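Local coordinates for YcaO (Methanopyrus kandleri, PDB 6CIB), which binds an adenine nucleotide together with magnesium and probably uses ATP to drive thioamidation of peptide backbones, at residues V34-S39 and I49-S54; A75-V80 and L342-V347; V204-L209 and V219-E224. All coordinates share one frame; numbering follows the deposited sequence.

Contact 1. Residues V34-S39 and I49-S54; sequences VVEKFS and IRRRRS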
loop_
_atom_site.group_PDB
_atom_site.type_symbol
_atom_site.label_atom_id
_atom_site.label_comp_id
_atom_site.label_asym_id
_atom_site.label_seq_id
_atom_site.Cartn_x
_atom_site.Cartn_y
_atom_site.Cartn_z
ATOM N N VAL A 34 -10.675 -17.686 5.835
ATOM C CA VAL A 34 -10.487 -18.067 4.430
ATOM C C VAL A 34 -11.299 -19.338 4.179
ATOM O O VAL A 34 -11.162 -20.323 4.899
ATOM C CB VAL A 34 -8.992 -18.304 4.075
ATOM C CG1 VAL A 34 -8.834 -18.938 2.690
ATOM C CG2 VAL A 34 -8.205 -16.999 4.164
ATOM N N VAL A 35 -12.151 -19.290 3.166
ATOM C CA VAL A 35 -13.018 -20.421 2.845
ATOM C C VAL A 35 -12.752 -20.965 1.437
ATOM O O VAL A 35 -13.149 -22.089 1.132
ATOM C CB VAL A 35 -14.522 -20.097 3.060
ATOM C CG1 VAL A 35 -14.850 -20.057 4.552
ATOM C CG2 VAL A 35 -14.926 -18.800 2.363
ATOM N N GLU A 36 -12.066 -20.175 0.604
ATOM C CA GLU A 36 -11.685 -20.598 -0.745
ATOM C C GLU A 36 -10.403 -19.920 -1.243
ATOM O O GLU A 36 -10.125 -18.762 -0.907
ATOM C CB GLU A 36 -12.831 -20.336 -1.726
ATOM C CG GLU A 36 -12.894 -21.316 -2.893
ATOM C CD GLU A 36 -14.089 -21.088 -3.817
ATOM O OE1 GLU A 36 -14.905 -20.166 -3.567
ATOM O OE2 GLU A 36 -14.203 -21.830 -4.817
ATOM N N LYS A 37 -9.650 -20.653 -2.060
ATOM C CA LYS A 37 -8.376 -20.205 -2.619
ATOM C C LYS A 37 -8.364 -20.422 -4.121
ATOM O O LYS A 37 -8.864 -21.441 -4.611
ATOM C CB LYS A 37 -7.209 -20.979 -2.001
ATOM C CG LYS A 37 -7.094 -20.861 -0.490
ATOM C CD LYS A 37 -5.839 -21.544 0.018
ATOM C CE LYS A 37 -5.776 -21.450 1.528
ATOM N NZ LYS A 37 -4.487 -21.977 2.061
ATOM N N PHE A 38 -7.778 -19.470 -4.840
ATOM C CA PHE A 38 -7.581 -19.572 -6.286
ATOM C C PHE A 38 -6.146 -19.193 -6.650
ATOM O O PHE A 38 -5.594 -18.241 -6.095
ATOM C CB PHE A 38 -8.524 -18.624 -7.036
ATOM C CG PHE A 38 -9.987 -18.871 -6.780
ATOM C CD1 PHE A 38 -10.688 -19.837 -7.515
ATOM C CD2 PHE A 38 -10.672 -18.123 -5.817
ATOM C CE1 PHE A 38 -12.043 -20.060 -7.288
ATOM C CE2 PHE A 38 -12.033 -18.338 -5.589
ATOM C CZ PHE A 38 -12.717 -19.303 -6.331
ATOM N N SER A 39 -5.575 -19.910 -7.610
ATOM C CA SER A 39 -4.257 -19.580 -8.151
ATOM C C SER A 39 -4.325 -19.136 -9.599
ATOM O O SER A 39 -4.837 -19.852 -10.464
ATOM C CB SER A 39 -3.301 -20.769 -8.017
ATOM O OG SER A 39 -3.056 -21.052 -6.658
ATOM N N ILE A 49 -5.825 -15.601 -5.015
ATOM C CA ILE A 49 -7.100 -14.980 -4.611
ATOM C C ILE A 49 -7.671 -15.751 -3.435
ATOM O O ILE A 49 -7.648 -16.987 -3.425
ATOM C CB ILE A 49 -8.116 -14.862 -5.780
ATOM C CG1 ILE A 49 -7.589 -13.918 -6.865
ATOM C CG2 ILE A 49 -9.473 -14.326 -5.314
ATOM C CD1 ILE A 49 -7.007 -14.651 -8.049
ATOM N N ARG A 50 -8.167 -15.005 -2.448
ATOM C CA ARG A 50 -8.800 -15.580 -1.271
ATOM C C ARG A 50 -10.233 -15.077 -1.117
ATOM O O ARG A 50 -10.497 -13.877 -1.256
ATOM C CB ARG A 50 -7.975 -15.265 -0.016
ATOM C CG ARG A 50 -6.525 -15.773 -0.058
ATOM C CD ARG A 50 -6.452 -17.297 0.068
ATOM N NE ARG A 50 -5.087 -17.822 -0.061
ATOM C CZ ARG A 50 -4.491 -18.138 -1.213
ATOM N NH1 ARG A 50 -5.134 -17.992 -2.369
ATOM N NH2 ARG A 50 -3.236 -18.599 -1.210
ATOM N N ARG A 51 -11.149 -16.008 -0.860
ATOM C CA ARG A 51 -12.495 -15.678 -0.412
ATOM C C ARG A 51 -12.510 -15.840 1.110
ATOM O O ARG A 51 -12.190 -16.915 1.634
ATOM C CB ARG A 51 -13.534 -16.576 -1.095
ATOM C CG ARG A 51 -14.986 -16.196 -0.814
ATOM C CD ARG A 51 -15.960 -16.884 -1.769
ATOM N NE ARG A 51 -15.990 -18.340 -1.617
ATOM C CZ ARG A 51 -16.789 -19.010 -0.785
ATOM N NH1 ARG A 51 -17.654 -18.375 -0.006
ATOM N NH2 ARG A 51 -16.727 -20.338 -0.728
ATOM N N ARG A 52 -12.854 -14.753 1.795
ATOM C CA ARG A 52 -12.813 -14.661 3.258
ATOM C C ARG A 52 -14.197 -14.313 3.837
ATOM O O ARG A 52 -14.884 -13.443 3.305
ATOM C CB ARG A 52 -11.796 -13.586 3.672
ATOM C CG ARG A 52 -11.407 -13.618 5.137
ATOM C CD ARG A 52 -10.613 -12.396 5.574
ATOM N NE ARG A 52 -10.909 -12.122 6.981
ATOM C CZ ARG A 52 -11.509 -11.032 7.439
ATOM N NH1 ARG A 52 -11.859 -10.048 6.624
ATOM N NH2 ARG A 52 -11.743 -10.917 8.732
ATOM N N ARG A 53 -14.581 -14.986 4.926
ATOM C CA ARG A 53 -15.846 -14.730 5.629
ATOM C C ARG A 53 -15.597 -14.127 6.995
ATOM O O ARG A 53 -14.727 -14.606 7.722
ATOM C CB ARG A 53 -16.612 -16.035 5.867
ATOM C CG ARG A 53 -17.359 -16.583 4.678
ATOM C CD ARG A 53 -18.551 -17.403 5.165
ATOM N NE ARG A 53 -18.853 -18.538 4.293
ATOM C CZ ARG A 53 -19.371 -18.453 3.064
ATOM N NH1 ARG A 53 -19.651 -17.273 2.515
ATOM N NH2 ARG A 53 -19.600 -19.564 2.372
ATOM N N SER A 54 -16.379 -13.108 7.355
ATOM C CA SER A 54 -16.410 -12.568 8.732
ATOM C C SER A 54 -17.824 -12.102 9.088
ATOM O O SER A 54 -18.735 -12.195 8.259
ATOM C CB SER A 54 -15.405 -11.419 8.895
ATOM O OG SER A 54 -15.859 -10.235 8.248
#
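Strands 34-42 and 45-54 form an antiparallel beta hairpin, and 34-39 enters it beside Arg52, with which Val34 makes a non-hydrogen-bonded pair. Val34 CG1, anti to its backbone N, lies 3.9 Å from Arg50 CD. The next two residues both face Arg51 in a classic beta bulge: Val35 N gives a nearly linear bond (176°) of 2.8 Å to Arg51 O, and Glu36 N adds a weak one. Val35 CG2 sits 3.6 Å above the centre of the Arg51 guanidinium plane. At the edge of that plane, Glu36 OE1 takes Arg51 NE at 2.9 Å through its anti lone pair, the carboxylate turned almost perpendicular (88°) to the guanidinium; Arg51 NH1 goes on to Glu58. Lys37 runs extended along one face of the Arg50 guanidinium, its CG 3.7 Å from Arg50 NE. Phe38 closes the register with backbone bonds to Ile49 in both directions, and its CB lies 4.0 Å from Ile49 CB. Ile49 O has a second donor, Arg50 NH1, which comes from above the carbonyl plane at 2.9 Å, brought there by a bend at chi2 (-72°). An alanine in place of Arg50 would probably loosen this region, losing the flat surface beneath Lys37, the second grip on Ile49 O and the salt bridges to Glu29 and Glu48. Lys37 NZ and Arg50 NE are 4.7 Å apart yet each binds a different oxygen of Glu29, so that one carboxylate probably offsets the repulsion of the two like charges.

Contact 2. Residues A75-V80 and L342-V347; sequences AAMECV and LDVPVV. With ADP (adenosine-5'-diphosphate), chain G.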
loop_
_atom_site.group_PDB
_atom_site.type_symbol
_atom_site.label_atom_id
_atom_site.label_comp_id
_atom_site.label_asym_id
_atom_site.label_seq_id
_atom_site.Cartn_x
_atom_site.Cartn_y
_atom_site.Cartn_z
ATOM N N ALA A 75 -1.012 -13.326 -0.075
ATOM C CA ALA A 75 -2.461 -13.540 0.034
ATOM C C ALA A 75 -2.888 -13.841 1.472
ATOM O O ALA A 75 -3.868 -13.267 1.951
ATOM C CB ALA A 75 -2.940 -14.631 -0.916
ATOM N N ALA A 76 -2.148 -14.722 2.150
ATOM C CA ALA A 76 -2.416 -15.071 3.546
ATOM C C ALA A 76 -2.354 -13.865 4.495
ATOM O O ALA A 76 -3.265 -13.657 5.304
ATOM C CB ALA A 76 -1.468 -16.170 4.019
HETATM N N MSE A 77 -1.288 -13.077 4.385
HETATM C CA MSE A 77 -1.060 -11.950 5.288
HETATM C C MSE A 77 -2.006 -10.798 5.016
HETATM O O MSE A 77 -2.355 -10.060 5.934
HETATM C CB MSE A 77 0.418 -11.565 5.260
HETATM C CG MSE A 77 1.343 -12.693 5.724
HETATM SE SE MSE A 77 1.078 -13.048 7.650
HETATM C CE MSE A 77 2.345 -11.650 8.229
ATOM N N GLU A 78 -2.449 -10.665 3.763
ATOM C CA GLU A 78 -3.519 -9.745 3.380
ATOM C C GLU A 78 -4.806 -10.077 4.146
ATOM O O GLU A 78 -5.438 -9.183 4.721
ATOM C CB GLU A 78 -3.749 -9.809 1.864
ATOM C CG GLU A 78 -4.884 -8.945 1.321
ATOM C CD GLU A 78 -4.495 -7.499 1.083
ATOM O OE1 GLU A 78 -3.383 -7.242 0.570
ATOM O OE2 GLU A 78 -5.319 -6.614 1.389
ATOM N N CYS A 79 -5.185 -11.359 4.154
ATOM C CA CYS A 79 -6.322 -11.826 4.952
ATOM C C CYS A 79 -6.155 -11.526 6.443
ATOM O O CYS A 79 -7.110 -11.103 7.090
ATOM C CB CYS A 79 -6.575 -13.318 4.721
ATOM S SG CYS A 79 -7.085 -13.663 3.035
ATOM N N VAL A 80 -4.938 -11.711 6.960
ATOM C CA VAL A 80 -4.635 -11.508 8.383
ATOM C C VAL A 80 -4.785 -10.031 8.784
ATOM O O VAL A 80 -5.461 -9.731 9.774
ATOM C CB VAL A 80 -3.242 -12.073 8.784
ATOM C CG1 VAL A 80 -2.826 -11.597 10.173
ATOM C CG2 VAL A 80 -3.249 -13.598 8.776
ATOM N N LEU A 342 -3.911 -14.707 17.358
ATOM C CA LEU A 342 -2.923 -14.795 16.281
ATOM C C LEU A 342 -1.744 -13.924 16.664
ATOM O O LEU A 342 -1.851 -12.697 16.659
ATOM C CB LEU A 342 -3.485 -14.277 14.950
ATOM C CG LEU A 342 -4.815 -14.690 14.330
ATOM C CD1 LEU A 342 -5.008 -13.890 13.058
ATOM C CD2 LEU A 342 -4.840 -16.171 14.015
ATOM N N ASP A 343 -0.617 -14.538 16.994
ATOM C CA ASP A 343 0.576 -13.762 17.320
ATOM C C ASP A 343 1.265 -13.254 16.036
ATOM O O ASP A 343 2.381 -13.661 15.704
ATOM C CB ASP A 343 1.521 -14.571 18.223
ATOM C CG ASP A 343 2.570 -13.706 18.897
ATOM O OD1 ASP A 343 2.208 -12.677 19.513
ATOM O OD2 ASP A 343 3.764 -14.063 18.810
ATOM N N VAL A 344 0.560 -12.388 15.303
ATOM C CA VAL A 344 1.050 -11.827 14.038
ATOM C C VAL A 344 1.062 -10.310 14.167
ATOM O O VAL A 344 0.005 -9.705 14.350
ATOM C CB VAL A 344 0.175 -12.218 12.819
ATOM C CG1 VAL A 344 0.750 -11.627 11.539
ATOM C CG2 VAL A 344 0.031 -13.731 12.692
ATOM N N PRO A 345 2.256 -9.693 14.079
ATOM C CA PRO A 345 2.353 -8.232 14.102
ATOM C C PRO A 345 1.562 -7.579 12.969
ATOM O O PRO A 345 1.795 -7.879 11.794
ATOM C CB PRO A 345 3.858 -7.975 13.934
ATOM C CG PRO A 345 4.513 -9.209 14.458
ATOM C CD PRO A 345 3.586 -10.335 14.104
ATOM N N VAL A 346 0.599 -6.733 13.340
ATOM C CA VAL A 346 -0.149 -5.896 12.389
ATOM C C VAL A 346 -0.131 -4.477 12.934
ATOM O O VAL A 346 -0.258 -4.272 14.150
ATOM C CB VAL A 346 -1.625 -6.373 12.171
ATOM C CG1 VAL A 346 -2.362 -5.478 11.166
ATOM C CG2 VAL A 346 -1.670 -7.819 11.689
ATOM N N VAL A 347 0.052 -3.503 12.042
ATOM C CA VAL A 347 -0.026 -2.090 12.416
ATOM C C VAL A 347 -0.892 -1.284 11.459
ATOM O O VAL A 347 -1.105 -1.670 10.299
ATOM C CB VAL A 347 1.360 -1.388 12.546
ATOM C CG1 VAL A 347 2.269 -2.097 13.548
ATOM C CG2 VAL A 347 2.047 -1.216 11.194
HETATM P PB ADP G . 0.944 -4.714 -0.380
HETATM O O1B ADP G . 1.312 -4.454 1.066
HETATM O O2B ADP G . 1.355 -3.614 -1.339
HETATM O O3B ADP G . -0.460 -5.224 -0.602
HETATM P PA ADP G . 1.854 -7.453 -0.687
HETATM O O1A ADP G . 3.261 -7.926 -0.930
HETATM O O2A ADP G . 0.796 -7.956 -1.632
HETATM O O3A ADP G . 1.983 -5.868 -0.809
HETATM O "O5'" ADP G . 1.471 -7.800 0.835
HETATM C "C5'" ADP G . 0.146 -7.990 1.365
HETATM C "C4'" ADP G . 0.227 -8.098 2.899
HETATM O "O4'" ADP G . 1.067 -9.204 3.269
HETATM C "C3'" ADP G . 0.869 -6.879 3.567
HETATM O "O3'" ADP G . 0.333 -6.710 4.894
HETATM C "C2'" ADP G . 2.335 -7.259 3.667
HETATM O "O2'" ADP G . 3.024 -6.531 4.680
HETATM C "C1'" ADP G . 2.249 -8.755 3.956
HETATM N N9 ADP G . 3.410 -9.521 3.450
HETATM C C8 ADP G . 3.760 -9.646 2.157
HETATM N N7 ADP G . 4.870 -10.408 2.030
HETATM C C5 ADP G . 5.233 -10.804 3.254
HETATM C C6 ADP G . 6.321 -11.640 3.814
HETATM N N6 ADP G . 7.238 -12.209 2.996
HETATM N N1 ADP G . 6.356 -11.801 5.160
HETATM C C2 ADP G . 5.442 -11.235 5.984
HETATM N N3 ADP G . 4.422 -10.468 5.536
HETATM C C4 ADP G . 4.268 -10.221 4.200
#
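Helix 68-85 packs here against the loop that leads into strand 346-351, a member of the five-stranded antiparallel sheet, and the joint lies directly beside the nucleotide site of this YcaO protein. Met77, present as selenomethionine, is the residue that faces both ways. Its CB lies 3.2 Å from ADP O4', against the ribose. Bends at chi2 and chi3 carry the chain past the N3 side of the adenine, so that Met77 CE ends 3.6 Å from ADP N3. The same methyl meets the loop, with Met77 CE 3.7 Å from Val344 CG1, the two side chains crossing obliquely. One turn further along the helix, Val80 points at the loop and meets Val344 tip to tip, CG1 to CG1 at 3.8 Å. In both valines CG1 stands anti to the backbone N (chi1 168° and -179°), which is what sends the two methyls toward each other. Val80 CG1 also touches Val346 CG2 at 4.2 Å and, more loosely, Leu342 CD1, so one methyl sits among three side chains of the loop and strand. Between these two segments the contact is apolar: Met77 and Val80 of the helix rest on Leu342, Val344 and Val346.

Further out, Val346 packs close to Leu148 and Ala150 on the neighbouring edge strand 148-150, which contribute to the magnesium and ADP sites, while Pro345 and Val347 share backbone bonds with Gly151 and Ser149. Leu28 of helix 28-31 lies on Leu342 and Val344, and Ile23 of helix 16-25 lies on Met77. Leu342 and Val344, both pointing at the helix, flank Asp343, the centre of an inverse gamma turn, with a weak bond of 2.8 Å from Val344 N to Leu342 O.

Contact 3. Residues V204-L209 and V219-E224; sequences VELRLL and VGAVTE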
loop_
_atom_site.group_PDB
_atom_site.type_symbol
_atom_site.label_atom_id
_atom_site.label_comp_id
_atom_site.label_asym_id
_atom_site.label_seq_id
_atom_site.Cartn_x
_atom_site.Cartn_y
_atom_site.Cartn_z
ATOM N N VAL A 204 2.332 -1.536 -21.440
ATOM C CA VAL A 204 2.610 -1.319 -20.021
ATOM C C VAL A 204 3.615 -0.179 -19.922
ATOM O O VAL A 204 4.742 -0.293 -20.398
ATOM C CB VAL A 204 3.115 -2.591 -19.288
ATOM C CG1 VAL A 204 3.522 -2.258 -17.853
ATOM C CG2 VAL A 204 2.048 -3.679 -19.278
ATOM N N GLU A 205 3.187 0.909 -19.292
ATOM C CA GLU A 205 3.967 2.145 -19.216
ATOM C C GLU A 205 4.423 2.407 -17.783
ATOM O O GLU A 205 3.626 2.281 -16.851
ATOM C CB GLU A 205 3.117 3.321 -19.696
ATOM C CG GLU A 205 2.702 3.281 -21.160
ATOM C CD GLU A 205 3.781 3.811 -22.081
ATOM O OE1 GLU A 205 4.261 4.946 -21.856
ATOM O OE2 GLU A 205 4.148 3.090 -23.031
ATOM N N LEU A 206 5.696 2.769 -17.615
ATOM C CA LEU A 206 6.252 3.087 -16.295
ATOM C C LEU A 206 6.461 4.586 -16.111
ATOM O O LEU A 206 6.855 5.281 -17.046
ATOM C CB LEU A 206 7.561 2.322 -16.035
ATOM C CG LEU A 206 7.491 0.794 -15.919
ATOM C CD1 LEU A 206 8.890 0.201 -15.884
ATOM C CD2 LEU A 206 6.686 0.346 -14.705
ATOM N N ARG A 207 6.178 5.064 -14.899
ATOM C CA ARG A 207 6.336 6.472 -14.528
ATOM C C ARG A 207 7.046 6.609 -13.188
ATOM O O ARG A 207 6.784 5.830 -12.267
ATOM C CB ARG A 207 4.975 7.164 -14.419
ATOM C CG ARG A 207 4.083 7.122 -15.652
ATOM C CD ARG A 207 4.684 7.840 -16.852
ATOM N NE ARG A 207 3.818 7.677 -18.024
ATOM C CZ ARG A 207 4.093 6.910 -19.075
ATOM N NH1 ARG A 207 5.238 6.235 -19.146
ATOM N NH2 ARG A 207 3.222 6.839 -20.074
ATOM N N LEU A 208 7.942 7.590 -13.082
ATOM C CA LEU A 208 8.469 8.003 -11.788
ATOM C C LEU A 208 7.628 9.165 -11.252
ATOM O O LEU A 208 7.657 10.269 -11.797
ATOM C CB LEU A 208 9.958 8.369 -11.865
ATOM C CG LEU A 208 10.661 8.599 -10.514
ATOM C CD1 LEU A 208 10.898 7.304 -9.743
ATOM C CD2 LEU A 208 11.971 9.349 -10.703
ATOM N N LEU A 209 6.863 8.898 -10.196
ATOM C CA LEU A 209 6.009 9.909 -9.569
ATOM C C LEU A 209 6.853 10.874 -8.754
ATOM O O LEU A 209 7.910 10.479 -8.244
ATOM C CB LEU A 209 4.952 9.252 -8.676
ATOM C CG LEU A 209 3.646 8.785 -9.333
ATOM C CD1 LEU A 209 3.841 7.521 -10.135
ATOM C CD2 LEU A 209 2.579 8.539 -8.288
ATOM N N VAL A 219 6.866 4.673 -7.978
ATOM C CA VAL A 219 6.717 4.291 -9.386
ATOM C C VAL A 219 5.260 3.922 -9.667
ATOM O O VAL A 219 4.619 3.243 -8.870
ATOM C CB VAL A 219 7.680 3.128 -9.776
ATOM C CG1 VAL A 219 7.419 2.592 -11.182
ATOM C CG2 VAL A 219 9.130 3.574 -9.674
ATOM N N GLY A 220 4.751 4.396 -10.799
ATOM C CA GLY A 220 3.447 4.000 -11.308
ATOM C C GLY A 220 3.592 3.227 -12.601
ATOM O O GLY A 220 4.484 3.508 -13.405
ATOM N N ALA A 221 2.724 2.233 -12.777
ATOM C CA ALA A 221 2.605 1.489 -14.025
ATOM C C ALA A 221 1.174 1.601 -14.523
ATOM O O ALA A 221 0.231 1.415 -13.752
ATOM C CB ALA A 221 2.991 0.030 -13.838
ATOM N N VAL A 222 1.020 1.931 -15.803
ATOM C CA VAL A 222 -0.305 2.043 -16.419
ATOM C C VAL A 222 -0.391 1.158 -17.659
ATOM O O VAL A 222 0.591 1.007 -18.394
ATOM C CB VAL A 222 -0.728 3.513 -16.745
ATOM C CG1 VAL A 222 -1.020 4.285 -15.470
ATOM C CG2 VAL A 222 0.317 4.242 -17.583
ATOM N N THR A 223 -1.562 0.562 -17.865
ATOM C CA THR A 223 -1.785 -0.284 -19.027
ATOM C C THR A 223 -2.734 0.338 -20.043
ATOM O O THR A 223 -3.651 1.088 -19.697
ATOM C CB THR A 223 -2.271 -1.708 -18.664
ATOM O OG1 THR A 223 -3.564 -1.645 -18.054
ATOM C CG2 THR A 223 -1.283 -2.401 -17.724
ATOM N N GLU A 224 -2.462 0.029 -21.304
ATOM C CA GLU A 224 -3.389 0.235 -22.398
ATOM C C GLU A 224 -3.774 -1.154 -22.880
ATOM O O GLU A 224 -2.921 -2.032 -22.998
ATOM C CB GLU A 224 -2.702 1.033 -23.503
ATOM C CG GLU A 224 -3.646 1.673 -24.507
ATOM C CD GLU A 224 -2.927 2.546 -25.526
ATOM O OE1 GLU A 224 -1.918 3.201 -25.172
ATOM O OE2 GLU A 224 -3.387 2.578 -26.687
#
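Four backbone bonds stitch strands 203-209 and 217-224 together, in the hydrogen-bonded pairs Glu205 with Val222 and Arg207 with Gly220. The first is short: Glu205 N reaches Val222 O at 2.7 Å, nearly along the C=O axis. Packing is tightest on the face bearing these two pairs. Val222 CG2 takes the crowded position between its own N and carbonyl carbon, and from there presses on Glu205 CB at 3.6 Å. Toward the other end of the strand pair, Leu209 swings CD1 over the backbone, 3.3 Å from Gly220 N, so close that a beta carbon at this glycine would clash with that methyl. Arg207 bends back at chi2 (-63°) along its own strand and clasps Glu205 end-on: NH1 and NH2 both bind OE1, with NH2 at 2.8 Å on the anti lone pair. Arg207 NH1 also meets Leu206 O from above the carbonyl plane, while NE goes to Trp292 O and Glu205 OE2 to Arg203. With so many partners the buried carboxylate is likely to stay ionised and the guanidinium is fixed in its rotation.

The apolar face is looser across the pair. Leu206 CD2 rests on Ala221 CB at 3.8 Å, and Val204 lies alongside Thr223. Leu208, partly exposed, crosses Val219 at about a right angle, CD1 to CG2 at 4.1 Å. At the far end the Thr223 hydroxyl bonds to Val232 N and Glu230 O, and Glu224, also partly exposed, makes no contact with 204-209 and pairs with Lys286. The result is an antiparallel beta hairpin, continued by strand 233-238 beyond 217-224 and bonded on its other edge to Leu184 and Pro182, with helix 241-260 packed on the face of Val204, Val219, Ala221 and Thr223.

Contacts 1 and 2 are neighbours, their centres 14 Å apart, and helix 68-85 joins them: Cys79 SG on the helix touches Arg50 CB of the hairpin at 3.6 Å, while other residues of the helix face ADP and the 342-347 loop. Contact 1 closes before contact 2 opens along the chain. Contact 3 is nested inside the long loop that contact 2 closes, yet lies on the opposite side of the chain's centre from contact 2, with its own centre 29 Å from each of the others. Residues of the first half of the chain form the ADP pocket, and the late segment 342-347 packs behind Met77, whereas 204-209 and 219-224 belong to a separate sheet, the side chain of Val219 lying about 13 Å from ADP.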